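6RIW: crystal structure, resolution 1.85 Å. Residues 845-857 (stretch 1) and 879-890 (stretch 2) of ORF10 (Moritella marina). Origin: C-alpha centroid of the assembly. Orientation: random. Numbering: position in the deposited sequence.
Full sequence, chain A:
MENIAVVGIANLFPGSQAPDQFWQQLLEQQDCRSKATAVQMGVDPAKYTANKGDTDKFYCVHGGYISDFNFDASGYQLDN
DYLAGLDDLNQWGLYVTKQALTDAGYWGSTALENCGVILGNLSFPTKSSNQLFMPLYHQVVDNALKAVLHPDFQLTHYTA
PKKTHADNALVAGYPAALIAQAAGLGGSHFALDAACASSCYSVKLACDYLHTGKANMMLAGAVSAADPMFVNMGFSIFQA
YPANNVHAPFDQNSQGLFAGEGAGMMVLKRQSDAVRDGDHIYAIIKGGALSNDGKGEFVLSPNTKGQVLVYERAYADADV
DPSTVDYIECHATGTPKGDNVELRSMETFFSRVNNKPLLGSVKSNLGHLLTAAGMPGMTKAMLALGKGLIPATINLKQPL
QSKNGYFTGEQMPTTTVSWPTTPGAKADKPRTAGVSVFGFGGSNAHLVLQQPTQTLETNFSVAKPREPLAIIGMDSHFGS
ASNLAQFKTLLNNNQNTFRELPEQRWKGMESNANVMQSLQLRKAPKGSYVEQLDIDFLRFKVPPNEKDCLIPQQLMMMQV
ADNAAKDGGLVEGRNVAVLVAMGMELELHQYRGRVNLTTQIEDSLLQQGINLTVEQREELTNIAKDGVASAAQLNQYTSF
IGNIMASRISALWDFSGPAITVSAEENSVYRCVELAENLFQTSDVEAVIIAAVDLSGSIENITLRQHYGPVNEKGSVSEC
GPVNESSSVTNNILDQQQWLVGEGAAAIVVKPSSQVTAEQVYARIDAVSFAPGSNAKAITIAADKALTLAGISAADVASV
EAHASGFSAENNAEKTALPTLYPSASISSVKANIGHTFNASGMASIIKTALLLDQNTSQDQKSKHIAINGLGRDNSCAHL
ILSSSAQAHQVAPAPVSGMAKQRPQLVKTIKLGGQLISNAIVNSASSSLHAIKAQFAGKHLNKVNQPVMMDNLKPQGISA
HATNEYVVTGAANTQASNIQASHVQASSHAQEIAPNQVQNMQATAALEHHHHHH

Stretch 1, residues 845-857: SIIKTALLLDQNT
Stretch 2, residues 879-890: HLILSSSAQAHQ

Residues 845-854 form the last turns of a helix that packs along the strand that enters stretch 2 at His-879 and carries Leu-880 to Ser-883, the two running nearly parallel (25° between their N-to-C directions, signed crossing angle -25°) with axes 7.7 Å apart at closest approach. Side chains alternate along the extended chain, so Leu-880, Leu-882 and Ser-884 point toward the helix, while Ile-881 and Ser-883 point away. Leu-880 (chi1 m, chi2 p) places CD2 4.1 Å from CD1 of Ile-846 (m, t). Leu-882 (chi1 -85°, chi2 67°) spans successive helical turns: its CD2 is 3.8 Å from Thr-849 CG2, and its CB is 3.7 Å from CD1 of Leu-853 (m, t). Thr-849 (m) turns its hydroxyl back to the helix, OG1 donating to Ser-845 O at 2.8 Å, which leaves the methyl for Leu-882. At Ser-884 (p) the backbones come close, Ser-884 CA lying 4.8 Å from Leu-853 CA, and Ser-884 CB sits 3.6 Å from Leu-853 O.

After Ser-885, the chain returns to the helix end, bringing Ala-888 CA within 5.4 Å of Asp-854 CA. Here Asp-854 (chi1 t, chi2 54°) accepts a hydrogen bond through OD1 from His-889 N (3.0 Å, 161°). A water donates to both Asp-854 OD2 (2.6 Å) and His-889 O (2.7 Å), so the carboxylate engages His-889 N directly and His-889 O through the water (His-889 phi/psi -58/136°).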

# COMPACT_ATOMS: atom_id res chain seq x y z
N SER A 845 -18.31 6.21 8.05
CA SER A 845 -19.24 5.64 9.03
C SER A 845 -18.86 6.01 10.46
O SER A 845 -19.73 6.31 11.28
CB SER A 845 -19.28 4.12 8.91
OG SER A 845 -19.68 3.72 7.62
N ILE A 846 -17.57 5.93 10.78
CA ILE A 846 -17.12 6.26 12.14
C ILE A 846 -17.41 7.72 12.44
O ILE A 846 -17.90 8.07 13.52
CB ILE A 846 -15.63 5.92 12.31
CG1 ILE A 846 -15.46 4.40 12.45
CG2 ILE A 846 -15.04 6.66 13.54
CD1 ILE A 846 -13.98 3.92 12.46
N ILE A 847 -17.12 8.61 11.49
CA ILE A 847 -17.28 10.03 11.77
C ILE A 847 -18.76 10.42 11.88
O ILE A 847 -19.14 11.19 12.78
CB ILE A 847 -16.54 10.87 10.72
CG1 ILE A 847 -15.03 10.69 10.94
CG2 ILE A 847 -16.96 12.38 10.81
CD1 ILE A 847 -14.17 11.53 10.01
N LYS A 848 -19.62 9.91 10.98
CA LYS A 848 -21.06 10.11 11.16
C LYS A 848 -21.50 9.68 12.56
O LYS A 848 -22.22 10.41 13.26
CB LYS A 848 -21.86 9.32 10.12
CG LYS A 848 -23.37 9.28 10.46
CD LYS A 848 -24.19 8.40 9.51
CE LYS A 848 -25.60 8.10 10.05
NZ LYS A 848 -26.34 7.16 9.16
N THR A 849 -21.09 8.47 12.95
CA THR A 849 -21.52 7.90 14.23
C THR A 849 -20.96 8.70 15.40
O THR A 849 -21.69 9.00 16.36
CB THR A 849 -21.07 6.45 14.31
OG1 THR A 849 -21.65 5.70 13.23
CG2 THR A 849 -21.46 5.81 15.64
N ALA A 850 -19.68 9.08 15.33
CA ALA A 850 -19.10 9.89 16.40
C ALA A 850 -19.78 11.26 16.52
O ALA A 850 -20.00 11.75 17.63
CB ALA A 850 -17.60 10.07 16.18
N LEU A 851 -20.13 11.89 15.38
CA LEU A 851 -20.82 13.18 15.46
C LEU A 851 -22.20 13.03 16.10
O LEU A 851 -22.59 13.87 16.93
CB LEU A 851 -20.93 13.82 14.07
CG LEU A 851 -19.67 14.38 13.38
CD1 LEU A 851 -19.95 14.78 11.91
CD2 LEU A 851 -19.05 15.57 14.13
N LEU A 852 -22.93 11.97 15.75
CA LEU A 852 -24.26 11.75 16.33
C LEU A 852 -24.17 11.51 17.83
O LEU A 852 -24.97 12.04 18.59
CB LEU A 852 -24.93 10.54 15.67
CG LEU A 852 -25.45 10.70 14.23
CD1 LEU A 852 -26.26 9.46 13.84
CD2 LEU A 852 -26.27 11.97 14.07
N LEU A 853 -23.22 10.67 18.25
CA LEU A 853 -23.03 10.42 19.68
C LEU A 853 -22.53 11.66 20.43
O LEU A 853 -22.92 11.87 21.59
CB LEU A 853 -22.06 9.27 19.87
CG LEU A 853 -22.62 7.92 19.44
CD1 LEU A 853 -21.46 6.94 19.35
CD2 LEU A 853 -23.68 7.42 20.40
N ASP A 854 -21.70 12.48 19.80
CA ASP A 854 -21.27 13.73 20.42
C ASP A 854 -22.43 14.68 20.67
O ASP A 854 -22.35 15.52 21.58
CB ASP A 854 -20.23 14.42 19.55
CG ASP A 854 -19.57 15.58 20.27
OD1 ASP A 854 -19.05 15.36 21.38
OD2 ASP A 854 -19.57 16.72 19.75
N GLN A 855 -23.50 14.58 19.88
CA GLN A 855 -24.70 15.40 20.01
C GLN A 855 -25.72 14.83 21.00
O GLN A 855 -26.75 15.46 21.22
CB GLN A 855 -25.40 15.53 18.64
CG GLN A 855 -24.69 16.36 17.65
CD GLN A 855 -25.17 16.09 16.20
OE1 GLN A 855 -24.52 16.49 15.24
NE2 GLN A 855 -26.31 15.41 16.06
N ASN A 856 -25.47 13.65 21.56
CA ASN A 856 -26.47 12.96 22.38
C ASN A 856 -26.83 13.81 23.60
O ASN A 856 -25.95 14.33 24.29
CB ASN A 856 -25.93 11.60 22.81
CG ASN A 856 -26.93 10.82 23.67
OD1 ASN A 856 -28.10 10.70 23.32
ND2 ASN A 856 -26.46 10.29 24.80
N THR A 857 -28.13 13.96 23.85
CA THR A 857 -28.61 14.67 25.03
C THR A 857 -29.77 13.93 25.68
O THR A 857 -30.69 14.56 26.21
CB THR A 857 -29.06 16.10 24.71
OG1 THR A 857 -30.16 16.06 23.79
CG2 THR A 857 -27.92 16.95 24.14
N HIS A 879 -17.14 -5.48 12.91
CA HIS A 879 -18.23 -4.93 13.70
C HIS A 879 -17.66 -4.07 14.82
O HIS A 879 -16.75 -4.50 15.53
CB HIS A 879 -19.11 -6.05 14.27
CG HIS A 879 -20.56 -5.66 14.43
ND1 HIS A 879 -21.46 -5.65 13.38
CD2 HIS A 879 -21.26 -5.30 15.54
CE1 HIS A 879 -22.65 -5.29 13.84
NE2 HIS A 879 -22.56 -5.07 15.14
N LEU A 880 -18.19 -2.86 14.97
CA LEU A 880 -17.68 -1.91 15.95
C LEU A 880 -18.82 -1.45 16.85
O LEU A 880 -19.97 -1.33 16.41
CB LEU A 880 -17.07 -0.67 15.31
CG LEU A 880 -15.82 -0.86 14.47
CD1 LEU A 880 -16.19 -1.29 13.07
CD2 LEU A 880 -15.04 0.47 14.40
N ILE A 881 -18.48 -1.16 18.10
CA ILE A 881 -19.40 -0.51 19.03
C ILE A 881 -18.79 0.82 19.44
O ILE A 881 -17.66 0.85 19.94
CB ILE A 881 -19.67 -1.37 20.28
CG1 ILE A 881 -20.24 -2.75 19.92
CG2 ILE A 881 -20.57 -0.59 21.23
CD1 ILE A 881 -21.61 -2.69 19.19
N LEU A 882 -19.52 1.91 19.22
CA LEU A 882 -19.11 3.23 19.66
C LEU A 882 -20.09 3.72 20.71
O LEU A 882 -21.27 3.33 20.69
CB LEU A 882 -19.08 4.24 18.50
CG LEU A 882 -17.79 4.26 17.67
CD1 LEU A 882 -17.63 2.94 16.89
CD2 LEU A 882 -17.80 5.47 16.75
N SER A 883 -19.63 4.57 21.63
CA SER A 883 -20.51 5.00 22.71
C SER A 883 -20.34 6.48 22.97
O SER A 883 -19.27 7.06 22.72
CB SER A 883 -20.25 4.16 23.98
OG SER A 883 -19.00 4.50 24.56
N SER A 884 -21.42 7.12 23.43
CA SER A 884 -21.36 8.53 23.74
C SER A 884 -20.56 8.75 25.02
O SER A 884 -20.35 7.84 25.83
CB SER A 884 -22.77 9.11 23.90
OG SER A 884 -23.50 8.39 24.87
N SER A 885 -20.12 9.99 25.20
CA SER A 885 -19.29 10.37 26.33
C SER A 885 -20.01 11.45 27.14
O SER A 885 -21.12 11.89 26.80
CB SER A 885 -17.94 10.87 25.85
OG SER A 885 -18.07 12.13 25.24
N ALA A 886 -19.33 11.91 28.21
CA ALA A 886 -19.96 12.77 29.20
C ALA A 886 -20.22 14.17 28.67
O ALA A 886 -21.25 14.77 29.00
CB ALA A 886 -19.09 12.84 30.47
N GLN A 887 -19.29 14.73 27.90
CA GLN A 887 -19.37 16.11 27.42
C GLN A 887 -19.29 16.13 25.90
O GLN A 887 -18.73 15.21 25.30
CB GLN A 887 -18.20 16.97 27.94
CG GLN A 887 -17.89 16.90 29.42
CD GLN A 887 -16.94 18.02 29.86
OE1 GLN A 887 -16.76 19.02 29.15
NE2 GLN A 887 -16.30 17.84 31.03
N ALA A 888 -19.78 17.21 25.30
CA ALA A 888 -19.51 17.47 23.89
C ALA A 888 -18.06 17.92 23.73
O ALA A 888 -17.52 18.62 24.59
CB ALA A 888 -20.46 18.52 23.33
N HIS A 889 -17.43 17.49 22.64
CA HIS A 889 -16.08 17.90 22.30
C HIS A 889 -15.99 19.41 22.18
O HIS A 889 -16.83 20.04 21.53
CB HIS A 889 -15.66 17.24 20.98
CG HIS A 889 -14.44 17.83 20.35
ND1 HIS A 889 -13.17 17.36 20.63
CD2 HIS A 889 -14.29 18.77 19.39
CE1 HIS A 889 -12.29 18.01 19.89
NE2 HIS A 889 -12.94 18.88 19.14
N GLN A 890 -14.94 19.99 22.75
CA GLN A 890 -14.73 21.43 22.73
C GLN A 890 -13.78 21.79 21.59
O GLN A 890 -12.68 21.24 21.49
CB GLN A 890 -14.17 21.91 24.07
CG GLN A 890 -13.82 23.39 24.12
CD GLN A 890 -13.76 23.90 25.56
OE1 GLN A 890 -13.21 23.24 26.45
NE2 GLN A 890 -14.33 25.08 25.80
O HOH W 1 -18.81 19.22 19.97